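Long-range contacts in geranyltranstransferase (Pseudomonas aeruginosa, PDB 3ZMB), which probably catalyses the condensation of isopentenyl diphosphate with geranyl diphosphate to form farnesyl diphosphate, as farnesyl diphosphate synthases do: residues L185-V190 with R210-I215; F219-D224 with G261-L266. All coordinates share one frame; numbering follows the deposited sequence. Where two conformers were deposited one is given.

Both contacts use helix 202-227 of this largely helical polyprenyl synthase, and they follow one another along the chain: contact 1 packs it against the preceding helix 171-196, contact 2 against the later helix 256-273. Their centres lie about 15 Å apart. Contact 1 is about 9 Å from the centre of the chain and contact 2 about 18 Å, so the pair runs from the interior outward. They meet where A214 CB of contact 1 packs 3.5 Å from L266 O of contact 2. Bound 6H6 touches I186 of helix 171-196 and F219 of helix 202-227; the latter helix, through its other sides, also packs against helix 256-273.

Contact 1 (L185-V190 with R210-I215); sequences LIEASV and RYAEAI. With 6H6 (3-(2-oxo-1,3-benzoxazol-3(2H)-yl)propanoic acid), chain D.
A212 fits its methyl group between E187 and V190, the tight part of a near-antiparallel helix pair whose local axes approach to 8.7 Å at 145°. Its CB meets the aliphatic CG of E187 at 3.6 Å and V190 CG2 at 3.9 Å, and the small residue lets the two backbones come close. Toward the ligand the fit relaxes: I186 CG2, anti to the backbone N, reaches I215 CD1 at 4.2 Å. The other branch of I186 turns its CD1 to the benzo ring of 6H6, which is also hydrogen-bonded to R48 NH1; the spacing at I186 CD1 is short and doubtful in detail. L51 of helix 47-58 touches both isoleucines.

Beyond the methyl, the E187 chain bends at chi2 (149°) and its carboxylate passes into a wetter margin beside E213, the two carboxylate planes almost perpendicular. One water donates to E187 OE2 (2.9 Å) and to A212 O (2.7 Å); a second joins E187 OE1 to E213 OE2, which lie 4.5 Å apart. The helices therefore join through hydrocarbon on one side and water on the other, and the bridging water probably eases repulsion between the two acids.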
loop_
_atom_site.group_PDB
_atom_site.type_symbol
_atom_site.label_atom_id
_atom_site.label_comp_id
_atom_site.label_asym_id
_atom_site.label_seq_id
_atom_site.Cartn_x
_atom_site.Cartn_y
_atom_site.Cartn_z
ATOM N N LEU A 185 8.628 5.854 9.985
ATOM C CA LEU A 185 7.216 5.703 10.318
ATOM C C LEU A 185 6.894 6.421 11.624
ATOM O O LEU A 185 5.771 6.949 11.780
ATOM C CB LEU A 185 6.828 4.246 10.426
ATOM C CG LEU A 185 5.367 3.907 10.584
ATOM C CD1 LEU A 185 4.462 4.518 9.533
ATOM C CD2 LEU A 185 5.114 2.420 10.692
ATOM N N ILE A 186 7.814 6.360 12.590
ATOM C CA ILE A 186 7.677 7.172 13.812
ATOM C C ILE A 186 7.499 8.664 13.502
ATOM O O ILE A 186 6.601 9.346 14.038
ATOM C CB ILE A 186 8.851 6.894 14.770
ATOM C CG1 ILE A 186 8.636 5.495 15.388
ATOM C CG2 ILE A 186 8.969 7.954 15.875
ATOM C CD1 ILE A 186 9.873 4.917 15.940
ATOM N N GLU A 187 8.355 9.157 12.633
ATOM C CA GLU A 187 8.301 10.539 12.172
ATOM C C GLU A 187 7.031 10.855 11.403
ATOM O O GLU A 187 6.404 11.943 11.560
ATOM C CB GLU A 187 9.531 10.846 11.318
ATOM C CG GLU A 187 10.807 10.849 12.169
ATOM C CD GLU A 187 12.078 10.409 11.449
ATOM O OE1 GLU A 187 12.253 10.902 10.324
ATOM O OE2 GLU A 187 12.937 9.663 12.071
ATOM N N ALA A 188 6.580 9.913 10.613
ATOM C CA ALA A 188 5.321 10.149 9.888
ATOM C C ALA A 188 4.120 10.164 10.849
ATOM O O ALA A 188 3.108 10.787 10.545
ATOM C CB ALA A 188 5.122 9.077 8.842
ATOM N N SER A 189 4.181 9.391 11.921
ATOM C CA SER A 189 3.096 9.340 12.892
ATOM C C SER A 189 2.924 10.726 13.496
ATOM O O SER A 189 1.813 11.233 13.634
ATOM C CB SER A 189 3.418 8.335 13.974
ATOM O OG SER A 189 3.525 7.050 13.353
ATOM N N VAL A 190 4.053 11.318 13.900
ATOM C CA VAL A 190 4.061 12.697 14.460
ATOM C C VAL A 190 3.579 13.703 13.384
ATOM O O VAL A 190 2.756 14.546 13.637
ATOM C CB VAL A 190 5.456 13.028 14.962
ATOM C CG1 VAL A 190 5.626 14.499 15.252
ATOM C CG2 VAL A 190 5.789 12.211 16.215
ATOM N N ARG A 210 12.206 16.942 14.582
ATOM C CA ARG A 210 13.410 16.779 15.416
ATOM C C ARG A 210 13.112 15.943 16.657
ATOM O O ARG A 210 13.862 15.086 17.051
ATOM C CB ARG A 210 13.949 18.127 15.850
ATOM C CG ARG A 210 14.617 18.899 14.726
ATOM C CD ARG A 210 15.515 20.018 15.331
ATOM N NE ARG A 210 14.777 21.065 15.985
ATOM C CZ ARG A 210 14.096 22.006 15.322
ATOM N NH1 ARG A 210 14.069 22.030 13.981
ATOM N NH2 ARG A 210 13.443 22.932 15.986
ATOM N N TYR A 211 11.972 16.227 17.239
ATOM C CA TYR A 211 11.460 15.427 18.317
ATOM C C TYR A 211 11.436 13.936 17.960
ATOM O O TYR A 211 12.011 13.080 18.681
ATOM C CB TYR A 211 10.092 15.960 18.792
ATOM C CG TYR A 211 9.420 15.019 19.775
ATOM C CD1 TYR A 211 9.693 15.107 21.177
ATOM C CD2 TYR A 211 8.606 13.994 19.325
ATOM C CE1 TYR A 211 9.128 14.214 22.035
ATOM C CE2 TYR A 211 8.014 13.085 20.204
ATOM C CZ TYR A 211 8.288 13.180 21.542
ATOM O OH TYR A 211 7.670 12.296 22.374
ATOM N N ALA A 212 10.784 13.630 16.855
ATOM C CA ALA A 212 10.556 12.238 16.405
ATOM C C ALA A 212 11.834 11.506 16.081
ATOM O O ALA A 212 12.011 10.372 16.459
ATOM C CB ALA A 212 9.567 12.239 15.212
ATOM N N GLU A 213 12.779 12.212 15.464
ATOM C CA GLU A 213 14.074 11.649 15.133
ATOM C C GLU A 213 14.770 11.208 16.406
ATOM O O GLU A 213 15.311 10.097 16.486
ATOM C CB GLU A 213 14.953 12.669 14.407
ATOM C CG GLU A 213 14.430 13.022 13.025
ATOM C CD GLU A 213 15.078 14.271 12.368
ATOM O OE1 GLU A 213 15.606 15.184 13.025
ATOM O OE2 GLU A 213 14.934 14.401 11.170
ATOM N N ALA A 214 14.688 12.098 17.407
ATOM C CA ALA A 214 15.350 11.929 18.703
ATOM C C ALA A 214 14.736 10.771 19.472
ATOM O O ALA A 214 15.460 9.893 19.928
ATOM C CB ALA A 214 15.288 13.206 19.509
ATOM N N ILE A 215 13.424 10.714 19.612
ATOM C CA ILE A 215 12.862 9.614 20.366
ATOM C C ILE A 215 13.008 8.269 19.661
ATOM O O ILE A 215 13.126 7.256 20.323
ATOM C CB ILE A 215 11.394 9.808 20.778
ATOM C CG1 ILE A 215 10.488 10.035 19.594
ATOM C CG2 ILE A 215 11.295 10.998 21.683
ATOM C CD1 ILE A 215 9.181 9.311 19.832
HETATM O O 6H6 D . 6.964 -0.828 18.208
HETATM N N1 6H6 D . 8.575 1.447 21.023
HETATM O O1 6H6 D . 7.501 1.054 23.015
HETATM C C2 6H6 D . 8.051 1.822 22.211
HETATM O O2 6H6 D . 8.206 3.193 22.400
HETATM C C3 6H6 D . 8.861 3.624 21.271
HETATM C C4 6H6 D . 9.292 4.873 20.901
HETATM C C5 6H6 D . 9.931 5.043 19.693
HETATM C C6 6H6 D . 10.135 3.941 18.880
HETATM C C7 6H6 D . 9.702 2.672 19.211
HETATM C C8 6H6 D . 9.067 2.530 20.417
HETATM C C9 6H6 D . 8.627 0.073 20.414
HETATM C C10 6H6 D . 7.357 -0.752 20.531
HETATM C C11 6H6 D . 6.475 -0.623 19.301
HETATM O OXT 6H6 D . 5.296 -0.364 19.491
HETATM O O HOH W 1 12.727 8.458 14.657
HETATM O O HOH W 2 14.997 11.841 9.959
#

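Contact 2 (F219-D224 with G261-L266); sequences FQVQDD and GYALEL. With 6H6 (3-(2-oxo-1,3-benzoxazol-3(2H)-yl)propanoic acid), chain D.
V221 points its two methyls at different parts of helix 261-266: CG1 faces A263 CB at 4.0 Å, while CG2 enters the angle between Y262 and L266. With CG1 anti to the backbone N (chi1 -179°), CG2 is left beside that nitrogen, from where it meets L266 CD1 at 3.8 Å and Y262 CD2 at 4.0 Å. The valine lies roughly at right angles to the tyrosine side chain. L266 CD1 in turn stands 3.9 Å above the Y262 ring plane, over the ring centre, so leucine, valine and tyrosine form one compact apolar cluster. The hydroxyl of Y262 leaves this cluster to hydrogen-bond E175 of helix 171-196. Q222 adds a looser contact, its OE1 4.3 Å from A263 CB.

The local axes run nearly antiparallel (156°) and 9.1 Å apart. F219, whose CB points away from helix 261-266, turns its ring to 6H6 instead: ligand C8 lies 3.3 Å above the ring plane, over its centre, and Q220 NE2 lies in plane at the ring's edge. D223 and D224 follow on the same helix and belong to the sequence recognisable as the second aspartate-rich motif, which in relatives helps bind magnesium and diphosphate. The interface is held by dispersion between apolar groups, while the ligand-facing ring of F219 and the acids D223 and D224 lie on other sides of helix 202-227.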
loop_
_atom_site.group_PDB
_atom_site.type_symbol
_atom_site.label_atom_id
_atom_site.label_comp_id
_atom_site.label_asym_id
_atom_site.label_seq_id
_atom_site.Cartn_x
_atom_site.Cartn_y
_atom_site.Cartn_z
ATOM N N PHE A 219 14.855 5.243 21.673
ATOM C CA PHE A 219 14.276 4.016 21.925
ATOM C C PHE A 219 15.211 2.849 21.566
ATOM O O PHE A 219 15.270 1.879 22.282
ATOM C CB PHE A 219 12.974 3.856 21.164
ATOM C CG PHE A 219 12.336 2.560 21.462
ATOM C CD1 PHE A 219 11.650 2.397 22.667
ATOM C CD2 PHE A 219 12.469 1.452 20.604
ATOM C CE1 PHE A 219 11.112 1.156 23.027
ATOM C CE2 PHE A 219 11.920 0.231 20.962
ATOM C CZ PHE A 219 11.251 0.077 22.176
ATOM N N GLN A 220 15.926 2.964 20.445
ATOM C CA GLN A 220 16.784 1.887 20.006
ATOM C C GLN A 220 18.027 1.767 20.900
ATOM O O GLN A 220 18.466 0.668 21.206
ATOM C CB GLN A 220 17.219 2.103 18.551
ATOM C CG GLN A 220 16.111 1.885 17.511
ATOM C CD GLN A 220 15.361 0.572 17.612
ATOM O OE1 GLN A 220 15.905 -0.447 17.976
ATOM N NE2 GLN A 220 14.066 0.597 17.320
ATOM N N VAL A 221 18.542 2.909 21.351
ATOM C CA VAL A 221 19.666 2.903 22.286
ATOM C C VAL A 221 19.293 2.209 23.612
ATOM O O VAL A 221 19.970 1.253 24.084
ATOM C CB VAL A 221 20.133 4.319 22.513
ATOM C CG1 VAL A 221 21.335 4.328 23.465
ATOM C CG2 VAL A 221 20.481 4.975 21.181
ATOM N N GLN A 222 18.187 2.661 24.209
ATOM C CA GLN A 222 17.748 2.103 25.479
ATOM C C GLN A 222 17.424 0.628 25.326
ATOM O O GLN A 222 17.699 -0.193 26.220
ATOM C CB GLN A 222 16.544 2.871 25.970
ATOM C CG GLN A 222 16.033 2.493 27.358
ATOM C CD GLN A 222 17.049 2.638 28.479
ATOM O OE1 GLN A 222 18.118 3.214 28.292
ATOM N NE2 GLN A 222 16.710 2.108 29.661
ATOM N N ASP A 223 16.841 0.272 24.198
ATOM C CA ASP A 223 16.573 -1.104 23.975
ATOM C C ASP A 223 17.858 -1.978 23.998
ATOM O O ASP A 223 17.817 -3.056 24.552
ATOM C CB ASP A 223 15.885 -1.296 22.652
ATOM C CG ASP A 223 14.984 -2.396 22.702
ATOM O OD1 ASP A 223 14.069 -2.271 23.508
ATOM O OD2 ASP A 223 15.206 -3.397 21.993
ATOM N N ASP A 224 18.934 -1.530 23.360
ATOM C CA ASP A 224 20.207 -2.273 23.341
ATOM C C ASP A 224 20.759 -2.374 24.773
ATOM O O ASP A 224 21.275 -3.403 25.172
ATOM C CB ASP A 224 21.224 -1.563 22.471
ATOM C CG ASP A 224 20.998 -1.761 20.993
ATOM O OD1 ASP A 224 20.088 -2.475 20.632
ATOM O OD2 ASP A 224 21.751 -1.197 20.182
ATOM N N GLY A 261 24.592 7.465 28.591
ATOM C CA GLY A 261 24.700 8.885 28.390
ATOM C C GLY A 261 24.126 9.418 27.094
ATOM O O GLY A 261 23.563 10.502 27.036
ATOM N N TYR A 262 24.340 8.673 26.019
ATOM C CA TYR A 262 23.805 9.040 24.711
ATOM C C TYR A 262 22.252 8.974 24.730
ATOM O O TYR A 262 21.629 9.819 24.147
ATOM C CB TYR A 262 24.347 8.105 23.633
ATOM C CG TYR A 262 23.950 8.411 22.218
ATOM C CD1 TYR A 262 23.972 9.680 21.727
ATOM C CD2 TYR A 262 23.612 7.380 21.332
ATOM C CE1 TYR A 262 23.629 9.932 20.398
ATOM C CE2 TYR A 262 23.269 7.635 20.008
ATOM C CZ TYR A 262 23.278 8.903 19.556
ATOM O OH TYR A 262 22.898 9.143 18.243
ATOM N N ALA A 263 21.671 8.007 25.442
ATOM C CA ALA A 263 20.215 7.918 25.593
ATOM C C ALA A 263 19.654 9.140 26.261
ATOM O O ALA A 263 18.659 9.701 25.791
ATOM C CB ALA A 263 19.806 6.682 26.349
ATOM N N LEU A 264 20.325 9.608 27.328
ATOM C CA LEU A 264 19.939 10.875 27.910
ATOM C C LEU A 264 20.086 12.057 26.974
ATOM O O LEU A 264 19.227 12.932 26.952
ATOM C CB LEU A 264 20.649 11.132 29.252
ATOM C CG LEU A 264 20.498 10.045 30.338
ATOM C CD1 LEU A 264 21.122 10.506 31.660
ATOM C CD2 LEU A 264 19.076 9.643 30.606
ATOM N N GLU A 265 21.179 12.122 26.198
ATOM C CA GLU A 265 21.386 13.201 25.223
ATOM C C GLU A 265 20.202 13.227 24.239
ATOM O O GLU A 265 19.724 14.284 23.829
ATOM C CB GLU A 265 22.743 12.954 24.489
ATOM C CG GLU A 265 23.198 13.943 23.434
ATOM C CD GLU A 265 24.443 13.434 22.664
ATOM O OE1 GLU A 265 25.327 12.819 23.275
ATOM O OE2 GLU A 265 24.530 13.611 21.436
ATOM N N LEU A 266 19.741 12.047 23.841
ATOM C CA LEU A 266 18.628 11.976 22.839
ATOM C C LEU A 266 17.322 12.450 23.426
ATOM O O LEU A 266 16.559 13.198 22.796
ATOM C CB LEU A 266 18.468 10.555 22.277
ATOM C CG LEU A 266 19.630 10.193 21.370
ATOM C CD1 LEU A 266 19.617 8.713 21.162
ATOM C CD2 LEU A 266 19.641 10.936 20.026
HETATM O O 6H6 D . 6.964 -0.828 18.208
HETATM N N1 6H6 D . 8.575 1.447 21.023
HETATM O O1 6H6 D . 7.501 1.054 23.015
HETATM C C2 6H6 D . 8.051 1.822 22.211
HETATM O O2 6H6 D . 8.206 3.193 22.400
HETATM C C3 6H6 D . 8.861 3.624 21.271
HETATM C C4 6H6 D . 9.292 4.873 20.901
HETATM C C5 6H6 D . 9.931 5.043 19.693
HETATM C C6 6H6 D . 10.135 3.941 18.880
HETATM C C7 6H6 D . 9.702 2.672 19.211
HETATM C C8 6H6 D . 9.067 2.530 20.417
HETATM C C9 6H6 D . 8.627 0.073 20.414
HETATM C C10 6H6 D . 7.357 -0.752 20.531
HETATM C C11 6H6 D . 6.475 -0.623 19.301
HETATM O OXT 6H6 D . 5.296 -0.364 19.491
#